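Side-chain contacts in MUTM (fpg) protein (Thermus thermophilus, PDB 1EE8), which is a member of the MutM (Fpg) family, built from an N-terminal beta-rich domain, an H2TH helical domain and a zinc finger that holds a zinc ion: residues T8-R11 with R12-L16; F135-G138 with L139-A143; G206-L209 with S210-Y214. One frame throughout, in Å; residues are numbered along the deposited sequence.

Interaction 1. Residues T8-R11 with R12-L16; sequences TTRR and RLRPL
On helix 3-17, at the start of the N-terminal domain, R10 and R14 stand one turn apart and lay their guanidinium groups on each other. The two centres are 4.0 Å apart and the planes differ by 26°, so this is a somewhat tilted stack. R10 brings NH2 over the middle of the R14 group, while R14 NE sits above the R10 plane, shifted toward its rim. R10 gets there with its CG anti to the backbone N (chi1 166°) and its chain extended from CG to NE, the guanidinium turned about the last bond; R14 instead bends at chi2 and chi3 to meet it. The nearest nitrogens, R10 NH2 and R14 NH1, are 3.4 Å apart and both are donors. Acids close by answer the charge: E7 makes salt bridges to R10 NH1 and R11 NE, and E46 on strand 42-50 makes one to R14 NH1.

Next to the stack, T9 and L13 lie side by side, CG2 of the threonine 3.8 Å from CD1 of the leucine, and both face strand 53-58. T8 and R12 repeat the pattern more loosely, CG2 to CG at 4.0 Å. The backbone carries them through helical bonds from R12 N to T8 O, L13 N to T9 O and R14 N to R10 O, the last 3.0 Å long. The series stops at P15, which has no N-H to give: its CD rests 3.0 Å from R11 O, and the helix kinks there.

E46 holds R14 NH1, the nitrogen nearest R10 NH2, while E7 holds R10 NH1, and these acids probably offset much of the repulsion. Two like-charged groups can thus stack at a partly exposed edge, their stems against strands 42-50 and 53-58, with T9 and L13 buried on strand 53-58.

Interaction 2. Residues F135-G138 with L139-A143; sequences FFRG and LKESA
The carbonyl oxygen of F136 is gripped by two backbone N-H groups from the next turn. K140 N reaches it at 3.0 Å, nearly in line with the C=O bond and with an N-H...O angle of 158°. L139 N comes to the same oxygen at 2.9 Å, but from above the carbonyl plane, 64° out of it. L139 N also has a weak bond to F135 O, so its hydrogen is shared between two carbonyls.

Toward the C-terminal end of helix 132-140, in the H2TH domain, the backbone bonds become weaker. E141 N makes a weak bond to R137 O, and the S142 hydroxyl, OG, bonds weakly to G138 O at 3.4 Å, while S142 N turns back to L139 O.

Two aromatic rings take aliphatic carbons over a face. F135 holds CG anti to its backbone N (chi1 176°), and its ring receives the CD1 branch of L139, which lies 3.8 Å from the ring centroid in a CH-pi contact; the two side chains cross at a slant, and CD1 comes within 3.4 Å of F135 CE1. L139 also packs on L146 and L149 of helix 146-152, while F135 meets L190 of helix 184-203.

K140 runs alongside F136, pointing the same way. Its CG makes the second CH-pi contact, 4.2 Å from the F136 centroid, and K140 CE lies 3.8 Å from F136 CZ. The ammonium passes beyond the ring to R180 O and L182 O, which hydrogen-bond NZ. On the solvent side R137 and E141 lie abreast with their charged ends apart, R137 CG being 3.6 Å from E141 OE1.

Interaction 3. Residues G206-L209 with S210-Y214; sequences GSTL and SDQSY
T208 is rotated (chi1 -66°) to put OG1 anti to its own carbonyl carbon, and Y214 (chi1 169°) to put its ring anti to its backbone N; the two side chains then cross at about a right angle. T208 OG1 donates to Y214 O at 3.1 Å, from well above the carbonyl plane, and is also hydrogen-bonded to G222 N. The Y214 ring reaches back along 206-208, CD2 lying 3.3 Å from S207 O, and its hydroxyl bonds to G205 O. On another side T208 CG2 packs against the amide carbon CD of Q212, 3.7 Å away.

D211 OD1 accepts from S213 N at 2.7 Å, closing an Asx turn. The same OD1 takes a hydrogen from water 1, again at 2.7 Å. That water accepts from L209 N at 3.1 Å and from Y214 N at 3.1 Å, so it joins both arms of the loop through backbone N-H groups.

Within 206-214, a loop of the Fpg fold, the sound bonds come largely from side chains and the water, while G206 pairs through its backbone with F224. One carboxylate oxygen takes S213 N, and one water takes L209 N and Y214 N and gives its own hydrogen to that same oxygen, tying the two arms to D211.

Overall arrangement
Interactions 1 and 3 touch: Y214 OH packs on T8 CB, so the loop 206-214 lies directly against helix 3-17, with E5 of that helix also bonding S207 N. Interaction 2 stands apart, on the opposite side of the chain's centre from both. All three are partly buried, but interaction 3 lies nearest that centre (13 Å from its own centre), then interaction 1 (15 Å), with interaction 2 outermost (22 Å). Interactions 1 and 2 each set a largely apolar face of a helix against its neighbours, strands in one and helices in the other, but differ outside: stacked arginines beside acids against lysine over an aromatic ring. Interaction 3, in a loop, depends mostly on a carboxylate, a hydroxyl and a water.

Interaction 1. Residues T8-R11 with R12-L16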
ATOM      1  N   THR A   8     -17.200 -22.421   1.871  1.00 22.90           N
ATOM      2  CA  THR A   8     -18.076 -22.434   0.710  1.00 22.79           C
ATOM      3  C   THR A   8     -17.788 -21.211  -0.159  1.00 21.86           C
ATOM      4  O   THR A   8     -17.821 -21.288  -1.380  1.00 21.69           O
ATOM      5  CB  THR A   8     -19.561 -22.436   1.122  1.00 21.69           C
ATOM      6  OG1 THR A   8     -19.841 -23.633   1.856  1.00 22.01           O
ATOM      7  CG2 THR A   8     -20.458 -22.389  -0.106  1.00 23.43           C
ATOM      8  N   THR A   9     -17.507 -20.081   0.480  1.00 22.66           N
ATOM      9  CA  THR A   9     -17.200 -18.858  -0.244  1.00 22.00           C
ATOM     10  C   THR A   9     -15.895 -19.058  -1.021  1.00 22.19           C
ATOM     11  O   THR A   9     -15.802 -18.716  -2.206  1.00 20.14           O
ATOM     12  CB  THR A   9     -17.072 -17.673   0.738  1.00 23.23           C
ATOM     13  OG1 THR A   9     -18.353 -17.421   1.339  1.00 22.43           O
ATOM     14  CG2 THR A   9     -16.593 -16.420   0.021  1.00 22.36           C
ATOM     15  N   ARG A  10     -14.898 -19.634  -0.353  1.00 23.13           N
ATOM     16  CA  ARG A  10     -13.605 -19.898  -0.977  1.00 24.13           C
ATOM     17  C   ARG A  10     -13.794 -20.760  -2.220  1.00 24.61           C
ATOM     18  O   ARG A  10     -13.353 -20.401  -3.306  1.00 25.95           O
ATOM     19  CB  ARG A  10     -12.676 -20.615   0.011  1.00 25.03           C
ATOM     20  CG  ARG A  10     -11.440 -21.244  -0.621  1.00 24.69           C
ATOM     21  CD  ARG A  10     -10.522 -21.889   0.418  1.00 26.58           C
ATOM     22  NE  ARG A  10      -9.374 -22.546  -0.209  1.00 26.58           N
ATOM     23  CZ  ARG A  10      -9.381 -23.794  -0.671  1.00 28.28           C
ATOM     24  NH1 ARG A  10     -10.475 -24.542  -0.568  1.00 26.69           N
ATOM     25  NH2 ARG A  10      -8.303 -24.284  -1.272  1.00 28.89           N
ATOM     26  N   ARG A  11     -14.461 -21.896  -2.056  1.00 25.10           N
ATOM     27  CA  ARG A  11     -14.702 -22.807  -3.172  1.00 25.47           C
ATOM     28  C   ARG A  11     -15.510 -22.179  -4.300  1.00 25.59           C
ATOM     29  O   ARG A  11     -15.232 -22.426  -5.470  1.00 26.71           O
ATOM     30  CB  ARG A  11     -15.392 -24.078  -2.669  1.00 25.48           C
ATOM     31  CG  ARG A  11     -14.532 -24.840  -1.667  1.00 27.55           C
ATOM     32  CD  ARG A  11     -15.192 -26.105  -1.149  1.00 27.98           C
ATOM     33  NE  ARG A  11     -14.286 -26.801  -0.237  1.00 30.01           N
ATOM     34  CZ  ARG A  11     -14.437 -28.059   0.161  1.00 29.41           C
ATOM     35  NH1 ARG A  11     -15.466 -28.775  -0.268  1.00 29.15           N
ATOM     36  NH2 ARG A  11     -13.553 -28.599   0.983  1.00 28.03           N
ATOM     37  N   ARG A  12     -16.496 -21.354  -3.966  1.00 25.37           N
ATOM     38  CA  ARG A  12     -17.305 -20.719  -5.000  1.00 25.18           C
ATOM     39  C   ARG A  12     -16.538 -19.648  -5.769  1.00 24.50           C
ATOM     40  O   ARG A  12     -16.683 -19.519  -6.981  1.00 23.36           O
ATOM     41  CB  ARG A  12     -18.562 -20.093  -4.397  1.00 26.48           C
ATOM     42  CG  ARG A  12     -19.528 -21.098  -3.806  1.00 30.47           C
ATOM     43  CD  ARG A  12     -20.043 -22.061  -4.867  1.00 32.82           C
ATOM     44  NE  ARG A  12     -21.060 -22.954  -4.322  1.00 36.59           N
ATOM     45  CZ  ARG A  12     -21.801 -23.779  -5.053  1.00 38.38           C
ATOM     46  NH1 ARG A  12     -21.638 -23.829  -6.369  1.00 38.98           N
ATOM     47  NH2 ARG A  12     -22.713 -24.550  -4.468  1.00 39.07           N
ATOM     48  N   LEU A  13     -15.716 -18.883  -5.063  1.00 23.70           N
ATOM     49  CA  LEU A  13     -14.959 -17.820  -5.705  1.00 24.41           C
ATOM     50  C   LEU A  13     -13.741 -18.262  -6.510  1.00 24.22           C
ATOM     51  O   LEU A  13     -13.443 -17.666  -7.538  1.00 24.36           O
ATOM     52  CB  LEU A  13     -14.510 -16.779  -4.668  1.00 22.54           C
ATOM     53  CG  LEU A  13     -15.563 -15.941  -3.945  1.00 22.18           C
ATOM     54  CD1 LEU A  13     -14.860 -14.950  -3.021  1.00 22.59           C
ATOM     55  CD2 LEU A  13     -16.439 -15.206  -4.944  1.00 21.04           C
ATOM     56  N   ARG A  14     -13.036 -19.296  -6.059  1.00 25.20           N
ATOM     57  CA  ARG A  14     -11.830 -19.719  -6.767  1.00 27.58           C
ATOM     58  C   ARG A  14     -11.961 -19.900  -8.274  1.00 28.81           C
ATOM     59  O   ARG A  14     -11.124 -19.404  -9.026  1.00 29.91           O
ATOM     60  CB  ARG A  14     -11.230 -20.977  -6.130  1.00 27.96           C
ATOM     61  CG  ARG A  14     -10.581 -20.706  -4.778  1.00 29.91           C
ATOM     62  CD  ARG A  14      -9.413 -21.645  -4.509  1.00 31.87           C
ATOM     63  NE  ARG A  14      -9.809 -23.041  -4.621  1.00 34.38           N
ATOM     64  CZ  ARG A  14      -8.961 -24.062  -4.672  1.00 33.49           C
ATOM     65  NH1 ARG A  14      -7.648 -23.855  -4.623  1.00 32.43           N
ATOM     66  NH2 ARG A  14      -9.435 -25.294  -4.765  1.00 33.37           N
ATOM     67  N   PRO A  15     -13.008 -20.595  -8.742  1.00 30.26           N
ATOM     68  CA  PRO A  15     -13.175 -20.793 -10.188  1.00 30.16           C
ATOM     69  C   PRO A  15     -13.478 -19.479 -10.910  1.00 30.88           C
ATOM     70  O   PRO A  15     -13.367 -19.392 -12.135  1.00 31.32           O
ATOM     71  CB  PRO A  15     -14.366 -21.748 -10.284  1.00 30.82           C
ATOM     72  CG  PRO A  15     -14.443 -22.392  -8.925  1.00 30.97           C
ATOM     73  CD  PRO A  15     -14.076 -21.277  -7.994  1.00 30.80           C
ATOM     74  N   LEU A  16     -13.863 -18.464 -10.145  1.00 29.61           N
ATOM     75  CA  LEU A  16     -14.214 -17.169 -10.714  1.00 29.82           C
ATOM     76  C   LEU A  16     -13.124 -16.104 -10.667  1.00 28.70           C
ATOM     77  O   LEU A  16     -13.155 -15.161 -11.452  1.00 29.52           O
ATOM     78  CB  LEU A  16     -15.457 -16.611 -10.007  1.00 30.29           C
ATOM     79  CG  LEU A  16     -16.726 -17.463  -9.984  1.00 30.74           C
ATOM     80  CD1 LEU A  16     -17.792 -16.776  -9.123  1.00 30.75           C
ATOM     81  CD2 LEU A  16     -17.225 -17.670 -11.410  1.00 31.57           C
TER

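Interaction 2. Residues F135-G138 with L139-A143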
ATOM      1  N   PHE A 135      -6.175 -32.118  21.065  1.00 34.43           N
ATOM      2  CA  PHE A 135      -7.534 -31.677  21.355  1.00 34.79           C
ATOM      3  C   PHE A 135      -7.918 -32.067  22.774  1.00 35.40           C
ATOM      4  O   PHE A 135      -8.362 -31.229  23.563  1.00 34.40           O
ATOM      5  CB  PHE A 135      -8.517 -32.294  20.346  1.00 34.47           C
ATOM      6  CG  PHE A 135      -9.963 -31.971  20.630  1.00 34.12           C
ATOM      7  CD1 PHE A 135     -10.831 -32.957  21.097  1.00 34.14           C
ATOM      8  CD2 PHE A 135     -10.451 -30.678  20.447  1.00 33.71           C
ATOM      9  CE1 PHE A 135     -12.170 -32.660  21.379  1.00 33.46           C
ATOM     10  CE2 PHE A 135     -11.785 -30.368  20.725  1.00 34.25           C
ATOM     11  CZ  PHE A 135     -12.646 -31.364  21.192  1.00 33.88           C
ATOM     12  N   PHE A 136      -7.727 -33.341  23.103  1.00 36.70           N
ATOM     13  CA  PHE A 136      -8.048 -33.843  24.431  1.00 38.07           C
ATOM     14  C   PHE A 136      -7.249 -33.080  25.490  1.00 37.93           C
ATOM     15  O   PHE A 136      -7.817 -32.595  26.471  1.00 37.53           O
ATOM     16  CB  PHE A 136      -7.761 -35.353  24.503  1.00 39.47           C
ATOM     17  CG  PHE A 136      -8.162 -35.991  25.807  1.00 41.33           C
ATOM     18  CD1 PHE A 136      -9.383 -35.685  26.403  1.00 41.93           C
ATOM     19  CD2 PHE A 136      -7.329 -36.913  26.429  1.00 42.33           C
ATOM     20  CE1 PHE A 136      -9.767 -36.288  27.600  1.00 42.80           C
ATOM     21  CE2 PHE A 136      -7.705 -37.523  27.627  1.00 42.72           C
ATOM     22  CZ  PHE A 136      -8.925 -37.211  28.214  1.00 42.55           C
ATOM     23  N   ARG A 137      -5.937 -32.962  25.287  1.00 38.36           N
ATOM     24  CA  ARG A 137      -5.095 -32.234  26.235  1.00 39.29           C
ATOM     25  C   ARG A 137      -5.601 -30.804  26.401  1.00 39.07           C
ATOM     26  O   ARG A 137      -5.630 -30.267  27.514  1.00 38.86           O
ATOM     27  CB  ARG A 137      -3.637 -32.205  25.759  1.00 41.00           C
ATOM     28  CG  ARG A 137      -2.741 -31.305  26.613  1.00 43.16           C
ATOM     29  CD  ARG A 137      -1.243 -31.470  26.316  1.00 45.27           C
ATOM     30  NE  ARG A 137      -0.897 -31.304  24.903  1.00 46.63           N
ATOM     31  CZ  ARG A 137      -0.933 -32.281  23.997  1.00 47.34           C
ATOM     32  NH1 ARG A 137      -1.303 -33.508  24.345  1.00 47.58           N
ATOM     33  NH2 ARG A 137      -0.597 -32.033  22.741  1.00 47.30           N
ATOM     34  N   GLY A 138      -6.002 -30.197  25.287  1.00 39.15           N
ATOM     35  CA  GLY A 138      -6.503 -28.836  25.321  1.00 38.43           C
ATOM     36  C   GLY A 138      -7.740 -28.700  26.180  1.00 38.50           C
ATOM     37  O   GLY A 138      -7.981 -27.653  26.781  1.00 39.19           O
ATOM     38  N   LEU A 139      -8.530 -29.765  26.251  1.00 37.88           N
ATOM     39  CA  LEU A 139      -9.746 -29.741  27.050  1.00 37.10           C
ATOM     40  C   LEU A 139      -9.441 -29.979  28.525  1.00 37.30           C
ATOM     41  O   LEU A 139     -10.039 -29.354  29.405  1.00 36.70           O
ATOM     42  CB  LEU A 139     -10.725 -30.803  26.536  1.00 35.94           C
ATOM     43  CG  LEU A 139     -11.122 -30.668  25.062  1.00 35.39           C
ATOM     44  CD1 LEU A 139     -11.947 -31.867  24.631  1.00 36.02           C
ATOM     45  CD2 LEU A 139     -11.901 -29.373  24.864  1.00 34.69           C
ATOM     46  N   LYS A 140      -8.503 -30.880  28.793  1.00 38.46           N
ATOM     47  CA  LYS A 140      -8.134 -31.209  30.167  1.00 40.50           C
ATOM     48  C   LYS A 140      -7.444 -30.078  30.921  1.00 41.16           C
ATOM     49  O   LYS A 140      -7.294 -30.143  32.142  1.00 41.34           O
ATOM     50  CB  LYS A 140      -7.253 -32.460  30.192  1.00 40.77           C
ATOM     51  CG  LYS A 140      -8.041 -33.758  30.113  1.00 41.96           C
ATOM     52  CD  LYS A 140      -8.989 -33.882  31.302  1.00 43.32           C
ATOM     53  CE  LYS A 140      -9.817 -35.159  31.245  1.00 43.63           C
ATOM     54  NZ  LYS A 140     -10.750 -35.256  32.406  1.00 44.11           N
ATOM     55  N   GLU A 141      -7.039 -29.039  30.198  1.00 41.91           N
ATOM     56  CA  GLU A 141      -6.369 -27.905  30.819  1.00 43.26           C
ATOM     57  C   GLU A 141      -7.327 -26.762  31.142  1.00 43.42           C
ATOM     58  O   GLU A 141      -6.907 -25.730  31.659  1.00 43.90           O
ATOM     59  CB  GLU A 141      -5.256 -27.389  29.903  1.00 44.11           C
ATOM     60  CG  GLU A 141      -4.123 -28.381  29.694  1.00 47.33           C
ATOM     61  CD  GLU A 141      -3.031 -27.857  28.777  1.00 49.06           C
ATOM     62  OE1 GLU A 141      -1.943 -28.474  28.744  1.00 51.04           O
ATOM     63  OE2 GLU A 141      -3.255 -26.838  28.085  1.00 50.17           O
ATOM     64  N   SER A 142      -8.614 -26.945  30.861  1.00 42.90           N
ATOM     65  CA  SER A 142      -9.576 -25.880  31.109  1.00 43.18           C
ATOM     66  C   SER A 142     -10.718 -26.211  32.058  1.00 42.93           C
ATOM     67  O   SER A 142     -11.308 -27.288  31.998  1.00 43.19           O
ATOM     68  CB  SER A 142     -10.172 -25.402  29.783  1.00 43.58           C
ATOM     69  OG  SER A 142      -9.164 -25.193  28.809  1.00 44.85           O
ATOM     70  N   ALA A 143     -11.031 -25.258  32.929  1.00 42.59           N
ATOM     71  CA  ALA A 143     -12.128 -25.415  33.871  1.00 42.39           C
ATOM     72  C   ALA A 143     -13.320 -24.646  33.298  1.00 41.29           C
ATOM     73  O   ALA A 143     -14.428 -24.689  33.837  1.00 41.47           O
ATOM     74  CB  ALA A 143     -11.738 -24.856  35.241  1.00 42.63           C
TER

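Interaction 3. Residues G206-L209 with S210-Y214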
ATOM      1  N   GLY A 206     -22.775 -24.530   3.751  1.00 30.25           N
ATOM      2  CA  GLY A 206     -23.004 -23.618   4.858  1.00 29.59           C
ATOM      3  C   GLY A 206     -24.454 -23.527   5.305  1.00 30.50           C
ATOM      4  O   GLY A 206     -25.343 -24.155   4.718  1.00 29.98           O
ATOM      5  N   SER A 207     -24.695 -22.726   6.340  1.00 30.22           N
ATOM      6  CA  SER A 207     -26.033 -22.569   6.903  1.00 30.90           C
ATOM      7  C   SER A 207     -26.667 -21.197   6.722  1.00 32.24           C
ATOM      8  O   SER A 207     -26.097 -20.171   7.110  1.00 31.90           O
ATOM      9  CB  SER A 207     -26.014 -22.892   8.400  1.00 29.33           C
ATOM     10  OG  SER A 207     -25.634 -24.236   8.635  1.00 28.91           O
ATOM     11  N   THR A 208     -27.853 -21.183   6.132  1.00 33.18           N
ATOM     12  CA  THR A 208     -28.583 -19.942   5.957  1.00 35.54           C
ATOM     13  C   THR A 208     -29.670 -19.956   7.021  1.00 36.99           C
ATOM     14  O   THR A 208     -30.621 -20.729   6.942  1.00 36.56           O
ATOM     15  CB  THR A 208     -29.213 -19.843   4.562  1.00 35.16           C
ATOM     16  OG1 THR A 208     -28.173 -19.763   3.580  1.00 34.38           O
ATOM     17  CG2 THR A 208     -30.097 -18.604   4.466  1.00 33.87           C
ATOM     18  N   LEU A 209     -29.500 -19.104   8.023  1.00 39.78           N
ATOM     19  CA  LEU A 209     -30.433 -19.015   9.135  1.00 42.12           C
ATOM     20  C   LEU A 209     -31.756 -18.353   8.767  1.00 43.90           C
ATOM     21  O   LEU A 209     -32.096 -18.206   7.587  1.00 44.20           O
ATOM     22  CB  LEU A 209     -29.775 -18.253  10.293  1.00 42.27           C
ATOM     23  CG  LEU A 209     -28.399 -18.775  10.727  1.00 42.97           C
ATOM     24  CD1 LEU A 209     -27.889 -17.961  11.908  1.00 43.15           C
ATOM     25  CD2 LEU A 209     -28.498 -20.245  11.095  1.00 43.03           C
ATOM     26  N   SER A 210     -32.501 -17.956   9.794  1.00 45.10           N
ATOM     27  CA  SER A 210     -33.797 -17.320   9.604  1.00 46.31           C
ATOM     28  C   SER A 210     -33.620 -15.916   9.046  1.00 46.90           C
ATOM     29  O   SER A 210     -34.345 -15.503   8.140  1.00 47.84           O
ATOM     30  CB  SER A 210     -34.548 -17.261  10.936  1.00 46.30           C
ATOM     31  OG  SER A 210     -35.852 -16.745  10.756  1.00 48.10           O
ATOM     32  N   ASP A 211     -32.653 -15.184   9.590  1.00 47.40           N
ATOM     33  CA  ASP A 211     -32.384 -13.824   9.142  1.00 46.75           C
ATOM     34  C   ASP A 211     -32.004 -13.792   7.664  1.00 46.04           C
ATOM     35  O   ASP A 211     -31.986 -12.730   7.043  1.00 46.51           O
ATOM     36  CB  ASP A 211     -31.256 -13.204   9.970  1.00 47.41           C
ATOM     37  CG  ASP A 211     -30.025 -14.089  10.035  1.00 48.31           C
ATOM     38  OD1 ASP A 211     -29.732 -14.783   9.038  1.00 48.47           O
ATOM     39  OD2 ASP A 211     -29.341 -14.083  11.081  1.00 49.24           O
ATOM     40  N   GLN A 212     -31.701 -14.960   7.107  1.00 45.15           N
ATOM     41  CA  GLN A 212     -31.314 -15.069   5.705  1.00 43.93           C
ATOM     42  C   GLN A 212     -30.075 -14.205   5.462  1.00 42.33           C
ATOM     43  O   GLN A 212     -29.817 -13.764   4.340  1.00 42.19           O
ATOM     44  CB  GLN A 212     -32.461 -14.594   4.809  1.00 45.38           C
ATOM     45  CG  GLN A 212     -32.495 -15.252   3.441  1.00 46.88           C
ATOM     46  CD  GLN A 212     -33.075 -16.657   3.481  1.00 48.04           C
ATOM     47  OE1 GLN A 212     -33.112 -17.356   2.466  1.00 48.76           O
ATOM     48  NE2 GLN A 212     -33.540 -17.075   4.655  1.00 48.88           N
ATOM     49  N   SER A 213     -29.313 -13.977   6.526  1.00 40.07           N
ATOM     50  CA  SER A 213     -28.104 -13.165   6.467  1.00 39.00           C
ATOM     51  C   SER A 213     -27.055 -13.738   5.518  1.00 37.90           C
ATOM     52  O   SER A 213     -26.519 -13.024   4.667  1.00 38.31           O
ATOM     53  CB  SER A 213     -27.509 -13.024   7.870  1.00 39.80           C
ATOM     54  OG  SER A 213     -26.332 -12.236   7.855  1.00 41.12           O
ATOM     55  N   TYR A 214     -26.761 -15.027   5.668  1.00 35.95           N
ATOM     56  CA  TYR A 214     -25.774 -15.687   4.824  1.00 34.26           C
ATOM     57  C   TYR A 214     -26.323 -16.216   3.504  1.00 32.88           C
ATOM     58  O   TYR A 214     -27.409 -16.791   3.450  1.00 32.81           O
ATOM     59  CB  TYR A 214     -25.126 -16.852   5.570  1.00 34.67           C
ATOM     60  CG  TYR A 214     -24.292 -17.750   4.677  1.00 34.49           C
ATOM     61  CD1 TYR A 214     -23.101 -17.293   4.107  1.00 34.19           C
ATOM     62  CD2 TYR A 214     -24.699 -19.052   4.393  1.00 34.18           C
ATOM     63  CE1 TYR A 214     -22.339 -18.113   3.280  1.00 34.35           C
ATOM     64  CE2 TYR A 214     -23.946 -19.879   3.569  1.00 34.30           C
ATOM     65  CZ  TYR A 214     -22.768 -19.407   3.015  1.00 34.48           C
ATOM     66  OH  TYR A 214     -22.017 -20.233   2.208  1.00 34.28           O
TER
HETATM   67  O   HOH W   1     -27.871 -16.466   8.137  1.00 27.77           O